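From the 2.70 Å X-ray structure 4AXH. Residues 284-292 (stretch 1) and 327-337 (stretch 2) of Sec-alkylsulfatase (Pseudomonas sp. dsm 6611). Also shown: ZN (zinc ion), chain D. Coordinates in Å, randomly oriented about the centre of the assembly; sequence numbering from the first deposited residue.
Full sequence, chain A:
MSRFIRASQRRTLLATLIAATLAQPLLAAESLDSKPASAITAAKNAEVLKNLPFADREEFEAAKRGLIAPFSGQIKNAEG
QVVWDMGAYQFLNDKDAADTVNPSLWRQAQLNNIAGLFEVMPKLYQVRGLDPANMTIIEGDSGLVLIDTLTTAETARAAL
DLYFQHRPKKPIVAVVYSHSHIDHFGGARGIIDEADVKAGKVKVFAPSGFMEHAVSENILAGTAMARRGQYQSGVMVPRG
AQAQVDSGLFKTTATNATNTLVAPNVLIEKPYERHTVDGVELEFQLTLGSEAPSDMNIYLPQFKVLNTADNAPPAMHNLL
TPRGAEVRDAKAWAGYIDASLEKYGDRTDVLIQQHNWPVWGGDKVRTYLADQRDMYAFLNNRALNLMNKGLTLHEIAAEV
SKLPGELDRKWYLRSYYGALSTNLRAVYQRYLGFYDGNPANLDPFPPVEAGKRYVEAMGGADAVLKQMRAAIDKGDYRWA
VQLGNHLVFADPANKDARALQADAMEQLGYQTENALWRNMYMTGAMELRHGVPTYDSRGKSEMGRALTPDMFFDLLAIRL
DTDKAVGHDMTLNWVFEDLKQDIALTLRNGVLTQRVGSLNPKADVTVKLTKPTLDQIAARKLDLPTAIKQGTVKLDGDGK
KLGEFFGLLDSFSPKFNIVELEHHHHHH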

ATOM      1  N   PHE A 284     -28.207   6.884   6.083  1.00 30.47           N
ATOM      2  CA  PHE A 284     -26.949   6.206   5.828  1.00 27.69           C
ATOM      3  C   PHE A 284     -25.941   7.201   5.275  1.00 31.16           C
ATOM      4  O   PHE A 284     -26.284   8.010   4.409  1.00 28.24           O
ATOM      5  CB  PHE A 284     -27.174   5.088   4.791  1.00 29.19           C
ATOM      6  CG  PHE A 284     -28.258   4.059   5.115  1.00 31.13           C
ATOM      7  CD1 PHE A 284     -28.041   3.068   6.071  1.00 33.58           C
ATOM      8  CD2 PHE A 284     -29.458   4.042   4.414  1.00 35.25           C
ATOM      9  CE1 PHE A 284     -29.014   2.117   6.355  1.00 35.86           C
ATOM     10  CE2 PHE A 284     -30.435   3.077   4.686  1.00 39.42           C
ATOM     11  CZ  PHE A 284     -30.214   2.130   5.672  1.00 38.07           C
ATOM     12  N   GLN A 285     -24.695   7.139   5.764  1.00 31.38           N
ATOM     13  CA  GLN A 285     -23.584   7.977   5.299  1.00 31.91           C
ATOM     14  C   GLN A 285     -22.484   7.074   4.751  1.00 37.77           C
ATOM     15  O   GLN A 285     -21.861   6.362   5.532  1.00 39.96           O
ATOM     16  CB  GLN A 285     -23.024   8.845   6.439  1.00 33.28           C
ATOM     17  CG  GLN A 285     -21.718   9.585   6.063  1.00 43.30           C
ATOM     18  CD  GLN A 285     -20.867  10.057   7.223  1.00 65.39           C
ATOM     19  OE1 GLN A 285     -21.070   9.678   8.395  1.00 53.06           O
ATOM     20  NE2 GLN A 285     -19.863  10.876   6.890  1.00 64.15           N
ATOM     21  N   LEU A 286     -22.237   7.106   3.432  1.00 32.04           N
ATOM     22  CA  LEU A 286     -21.198   6.280   2.841  1.00 31.55           C
ATOM     23  C   LEU A 286     -19.806   6.678   3.341  1.00 35.30           C
ATOM     24  O   LEU A 286     -19.414   7.829   3.184  1.00 36.73           O
ATOM     25  CB  LEU A 286     -21.234   6.386   1.301  1.00 31.99           C
ATOM     26  CG  LEU A 286     -22.274   5.567   0.513  1.00 37.14           C
ATOM     27  CD1 LEU A 286     -22.128   5.839  -0.985  1.00 38.27           C
ATOM     28  CD2 LEU A 286     -22.085   4.094   0.710  1.00 38.13           C
ATOM     29  N   THR A 287     -19.064   5.730   3.932  1.00 31.81           N
ATOM     30  CA  THR A 287     -17.674   5.939   4.401  1.00 30.55           C
ATOM     31  C   THR A 287     -16.731   5.008   3.650  1.00 34.10           C
ATOM     32  O   THR A 287     -15.882   4.356   4.254  1.00 35.01           O
ATOM     33  CB  THR A 287     -17.553   5.813   5.921  1.00 29.22           C
ATOM     34  OG1 THR A 287     -17.935   4.508   6.280  1.00 31.60           O
ATOM     35  CG2 THR A 287     -18.394   6.809   6.674  1.00 25.03           C
ATOM     36  N   LEU A 288     -16.882   4.956   2.320  1.00 31.66           N
ATOM     37  CA  LEU A 288     -16.105   4.060   1.449  1.00 31.68           C
ATOM     38  C   LEU A 288     -14.606   4.222   1.478  1.00 37.05           C
ATOM     39  O   LEU A 288     -14.084   5.320   1.242  1.00 34.19           O
ATOM     40  CB  LEU A 288     -16.615   4.050  -0.007  1.00 31.29           C
ATOM     41  CG  LEU A 288     -18.149   3.932  -0.247  1.00 34.49           C
ATOM     42  CD1 LEU A 288     -18.461   4.037  -1.724  1.00 34.33           C
ATOM     43  CD2 LEU A 288     -18.733   2.632   0.323  1.00 33.81           C
ATOM     44  N   GLY A 289     -13.938   3.103   1.780  1.00 36.58           N
ATOM     45  CA  GLY A 289     -12.486   2.982   1.807  1.00 36.72           C
ATOM     46  C   GLY A 289     -11.772   3.209   3.128  1.00 42.74           C
ATOM     47  O   GLY A 289     -10.532   3.088   3.190  1.00 45.73           O
ATOM     48  N   SER A 290     -12.512   3.587   4.195  1.00 36.59           N
ATOM     49  CA  SER A 290     -11.897   3.821   5.515  1.00 32.93           C
ATOM     50  C   SER A 290     -11.559   2.456   6.197  1.00 32.78           C
ATOM     51  O   SER A 290     -10.635   1.795   5.750  1.00 30.95           O
ATOM     52  CB  SER A 290     -12.774   4.748   6.361  1.00 32.19           C
ATOM     53  OG  SER A 290     -14.089   4.256   6.514  1.00 38.00           O
ATOM     54  N   GLU A 291     -12.324   2.014   7.222  1.00 28.05           N
ATOM     55  CA  GLU A 291     -12.108   0.734   7.897  1.00 26.41           C
ATOM     56  C   GLU A 291     -12.395  -0.479   6.937  1.00 32.01           C
ATOM     57  O   GLU A 291     -11.815  -1.550   7.117  1.00 30.90           O
ATOM     58  CB  GLU A 291     -12.980   0.679   9.166  1.00 26.80           C
ATOM     59  CG  GLU A 291     -12.732  -0.543  10.032  1.00 26.73           C
ATOM     60  CD  GLU A 291     -13.674  -1.689   9.744  1.00 25.09           C
ATOM     61  OE1 GLU A 291     -14.684  -1.460   9.039  1.00 37.61           O
ATOM     62  OE2 GLU A 291     -13.444  -2.795  10.282  1.00 29.86           O
ATOM     63  N   ALA A 292     -13.311  -0.307   5.951  1.00 29.04           N
ATOM     64  CA  ALA A 292     -13.673  -1.323   4.971  1.00 29.74           C
ATOM     65  C   ALA A 292     -13.914  -0.675   3.619  1.00 38.90           C
ATOM     66  O   ALA A 292     -14.353   0.474   3.582  1.00 38.47           O
ATOM     67  CB  ALA A 292     -14.920  -2.078   5.404  1.00 30.25           C
ATOM     68  N   VAL A 327      -2.949  -1.741   2.736  1.00 39.06           N
ATOM     69  CA  VAL A 327      -2.991  -0.586   3.640  1.00 39.76           C
ATOM     70  C   VAL A 327      -4.257   0.224   3.456  1.00 44.23           C
ATOM     71  O   VAL A 327      -4.757   0.335   2.340  1.00 44.38           O
ATOM     72  CB  VAL A 327      -1.771   0.353   3.538  1.00 44.66           C
ATOM     73  CG1 VAL A 327      -0.772   0.103   4.644  1.00 44.75           C
ATOM     74  CG2 VAL A 327      -1.111   0.302   2.171  1.00 44.56           C
ATOM     75  N   ARG A 328      -4.741   0.820   4.545  1.00 40.06           N
ATOM     76  CA  ARG A 328      -5.916   1.685   4.569  1.00 39.10           C
ATOM     77  C   ARG A 328      -5.482   3.153   4.529  1.00 43.40           C
ATOM     78  O   ARG A 328      -4.309   3.459   4.768  1.00 42.11           O
ATOM     79  CB  ARG A 328      -6.770   1.389   5.811  1.00 36.73           C
ATOM     80  CG  ARG A 328      -7.453   0.080   5.696  1.00 30.70           C
ATOM     81  CD  ARG A 328      -7.688  -0.493   7.038  1.00 28.08           C
ATOM     82  NE  ARG A 328      -8.603  -1.648   6.976  1.00 29.92           N
ATOM     83  CZ  ARG A 328      -8.841  -2.466   8.002  1.00 42.79           C
ATOM     84  NH1 ARG A 328      -8.242  -2.261   9.184  1.00 25.70           N
ATOM     85  NH2 ARG A 328      -9.666  -3.508   7.854  1.00 28.61           N
ATOM     86  N   ASP A 329      -6.411   4.046   4.162  1.00 41.97           N
ATOM     87  CA  ASP A 329      -6.143   5.482   4.077  1.00 41.73           C
ATOM     88  C   ASP A 329      -6.684   6.193   5.335  1.00 44.02           C
ATOM     89  O   ASP A 329      -7.909   6.468   5.451  1.00 44.35           O
ATOM     90  CB  ASP A 329      -6.751   6.081   2.787  1.00 43.66           C
ATOM     91  CG  ASP A 329      -6.453   7.549   2.542  1.00 56.37           C
ATOM     92  OD1 ASP A 329      -5.650   8.139   3.325  1.00 55.97           O
ATOM     93  OD2 ASP A 329      -6.997   8.106   1.555  1.00 60.06           O
ATOM     94  N   ALA A 330      -5.730   6.544   6.244  1.00 37.53           N
ATOM     95  CA  ALA A 330      -5.995   7.283   7.491  1.00 34.79           C
ATOM     96  C   ALA A 330      -6.576   8.659   7.200  1.00 36.67           C
ATOM     97  O   ALA A 330      -7.462   9.097   7.943  1.00 35.97           O
ATOM     98  CB  ALA A 330      -4.727   7.401   8.335  1.00 34.54           C
ATOM     99  N   LYS A 331      -6.128   9.310   6.091  1.00 32.43           N
ATOM    100  CA  LYS A 331      -6.633  10.624   5.665  1.00 32.94           C
ATOM    101  C   LYS A 331      -8.142  10.566   5.355  1.00 35.05           C
ATOM    102  O   LYS A 331      -8.900  11.411   5.828  1.00 33.26           O
ATOM    103  CB  LYS A 331      -5.799  11.186   4.481  1.00 36.35           C
ATOM    104  CG  LYS A 331      -6.448  12.320   3.683  1.00 59.85           C
ATOM    105  CD  LYS A 331      -5.628  13.615   3.680  1.00 79.28           C
ATOM    106  CE  LYS A 331      -6.049  14.598   4.764  1.00 99.00           C
ATOM    107  NZ  LYS A 331      -5.499  14.247   6.106  1.00109.91           N
ATOM    108  N   ALA A 332      -8.565   9.541   4.608  1.00 32.56           N
ATOM    109  CA  ALA A 332      -9.976   9.377   4.250  1.00 33.06           C
ATOM    110  C   ALA A 332     -10.815   9.002   5.478  1.00 36.70           C
ATOM    111  O   ALA A 332     -11.932   9.511   5.669  1.00 38.81           O
ATOM    112  CB  ALA A 332     -10.120   8.333   3.140  1.00 33.65           C
ATOM    113  N   TRP A 333     -10.243   8.129   6.316  1.00 29.48           N
ATOM    114  CA  TRP A 333     -10.847   7.693   7.570  1.00 29.04           C
ATOM    115  C   TRP A 333     -11.157   8.916   8.480  1.00 34.22           C
ATOM    116  O   TRP A 333     -12.312   9.093   8.864  1.00 34.33           O
ATOM    117  CB  TRP A 333      -9.889   6.719   8.282  1.00 26.71           C
ATOM    118  CG  TRP A 333     -10.535   5.744   9.219  1.00 26.61           C
ATOM    119  CD1 TRP A 333     -11.616   5.957  10.040  1.00 29.20           C
ATOM    120  CD2 TRP A 333     -10.045   4.436   9.525  1.00 25.83           C
ATOM    121  NE1 TRP A 333     -11.831   4.857  10.837  1.00 27.44           N
ATOM    122  CE2 TRP A 333     -10.884   3.903  10.537  1.00 29.38           C
ATOM    123  CE3 TRP A 333      -8.969   3.651   9.029  1.00 26.34           C
ATOM    124  CZ2 TRP A 333     -10.708   2.601  11.036  1.00 28.74           C
ATOM    125  CZ3 TRP A 333      -8.759   2.397   9.570  1.00 27.79           C
ATOM    126  CH2 TRP A 333      -9.649   1.863  10.526  1.00 28.37           C
ATOM    127  N   ALA A 334     -10.143   9.786   8.752  1.00 30.29           N
ATOM    128  CA  ALA A 334     -10.331  10.994   9.559  1.00 31.31           C
ATOM    129  C   ALA A 334     -11.397  11.930   8.964  1.00 34.99           C
ATOM    130  O   ALA A 334     -12.222  12.463   9.716  1.00 36.96           O
ATOM    131  CB  ALA A 334      -9.012  11.725   9.762  1.00 32.45           C
ATOM    132  N   GLY A 335     -11.423  12.054   7.638  1.00 28.96           N
ATOM    133  CA  GLY A 335     -12.411  12.856   6.912  1.00 28.35           C
ATOM    134  C   GLY A 335     -13.851  12.392   7.068  1.00 33.89           C
ATOM    135  O   GLY A 335     -14.784  13.217   7.091  1.00 34.54           O
ATOM    136  N   TYR A 336     -14.046  11.052   7.181  1.00 28.19           N
ATOM    137  CA  TYR A 336     -15.377  10.463   7.359  1.00 28.01           C
ATOM    138  C   TYR A 336     -15.871  10.585   8.812  1.00 32.27           C
ATOM    139  O   TYR A 336     -17.076  10.677   9.068  1.00 33.65           O
ATOM    140  CB  TYR A 336     -15.362   8.989   6.922  1.00 30.77           C
ATOM    141  CG  TYR A 336     -15.279   8.768   5.422  1.00 32.95           C
ATOM    142  CD1 TYR A 336     -16.132   9.439   4.552  1.00 32.97           C
ATOM    143  CD2 TYR A 336     -14.401   7.837   4.882  1.00 35.37           C
ATOM    144  CE1 TYR A 336     -16.086   9.226   3.183  1.00 29.15           C
ATOM    145  CE2 TYR A 336     -14.338   7.621   3.510  1.00 36.98           C
ATOM    146  CZ  TYR A 336     -15.188   8.316   2.664  1.00 40.19           C
ATOM    147  OH  TYR A 336     -15.196   8.074   1.316  1.00 39.91           O
ATOM    148  N   ILE A 337     -14.940  10.538   9.769  1.00 28.60           N
ATOM    149  CA  ILE A 337     -15.256  10.695  11.192  1.00 28.23           C
ATOM    150  C   ILE A 337     -15.743  12.150  11.373  1.00 36.26           C
ATOM    151  O   ILE A 337     -16.822  12.373  11.917  1.00 35.42           O
ATOM    152  CB  ILE A 337     -14.031  10.337  12.111  1.00 28.05           C
ATOM    153  CG1 ILE A 337     -13.737   8.822  12.062  1.00 25.88           C
ATOM    154  CG2 ILE A 337     -14.306  10.793  13.547  1.00 26.46           C
ATOM    155  CD1 ILE A 337     -12.422   8.353  12.560  1.00 25.90           C
TER
HETATM  156 ZN    ZN D 701     -15.091  -4.189  10.105  1.00 39.46          ZN
HETATM  157  O   HOH W   1     -14.955  -5.968  11.186  1.00 31.68           O

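This is a small contact built mainly on aromatic packing, in which two aromatic side chains of a helix pack against a tight turn and the residue after it, Y336 on turn backbone and W333 on S290 CB and E291, with a single hydrogen bond between the stretches. It buries 506 Å² counting both sides, and Y336, covered over 123 Å², is the largest contributor.

Stretch 1 leaves its strand after L286 and enters a type II turn from T287 to S290; stretch 2 presents the opening turns of a helix that begins at A330. The helix side chains turned toward the loop are Y336 and the small A332, while A330, A334 and I337 point away, the usual division of a helix that packs on one side.

Y336 uses nearly every part of its side chain. With chi1 at -73° (m), its ring lies flat against the turn: T287 CA sits 3.6 Å from the centroid of the Y336 ring, only 1° off the normal, a CH-pi contact with the alpha carbon itself. The hydroxyl reaches further along the turn, and Y336 OH donates a hydrogen bond to L288 O at 3.0 Å. That carbonyl lies near the ring plane, as a phenol partner should, so one residue covers a peptide with its face and satisfies another at its tip. Beside the ring, T287 CG2 packs 3.7 Å from Y336 CB, giving the beta-branched residue a buried apolar role.

G289 occupies the turn position where phi is 93°, a value that by itself favours glycine. Its missing side chain is not needed to make room for the helix, since an ideal CB would lie 5.2 Å from Y336 CE2; backbone conformation is the better account of the residue. G289 N also donates to A292 O, which ties the turn to the residues that follow.

The backbones come closest at S290, whose CA is 4.5 Å from W333 CA. Its side chain points toward the helix, and a small one suits so tight an approach: S290 CB is 3.7 Å from W333 CA and 3.8 Å from Y336 CD2. The same carbon lies over the five-membered ring of W333, 4.1 Å from its centroid, in a second CH-pi contact. W333 starts sideways, but its chi1 of -154° (t) brings the indole nearer the loop, where E291 CB meets W333 CZ2 at 3.5 Å.

E291 therefore serves two tasks. Its aliphatic part packs on the indole, while E291 OE2 binds the zinc ion ZN at 2.2 Å.

R328, one residue before the N-cap, also reaches the loop. Its CG packs 3.6 Å from S290 O, and the guanidinium lies with one face against E291 O, 3.0 Å from R328 NH2; the angle is too poor for a hydrogen bond. Next to it, D329 caps the helix, its OD1 accepting weak bonds from K331 N at 3.0 Å and A332 N at 3.5 Å.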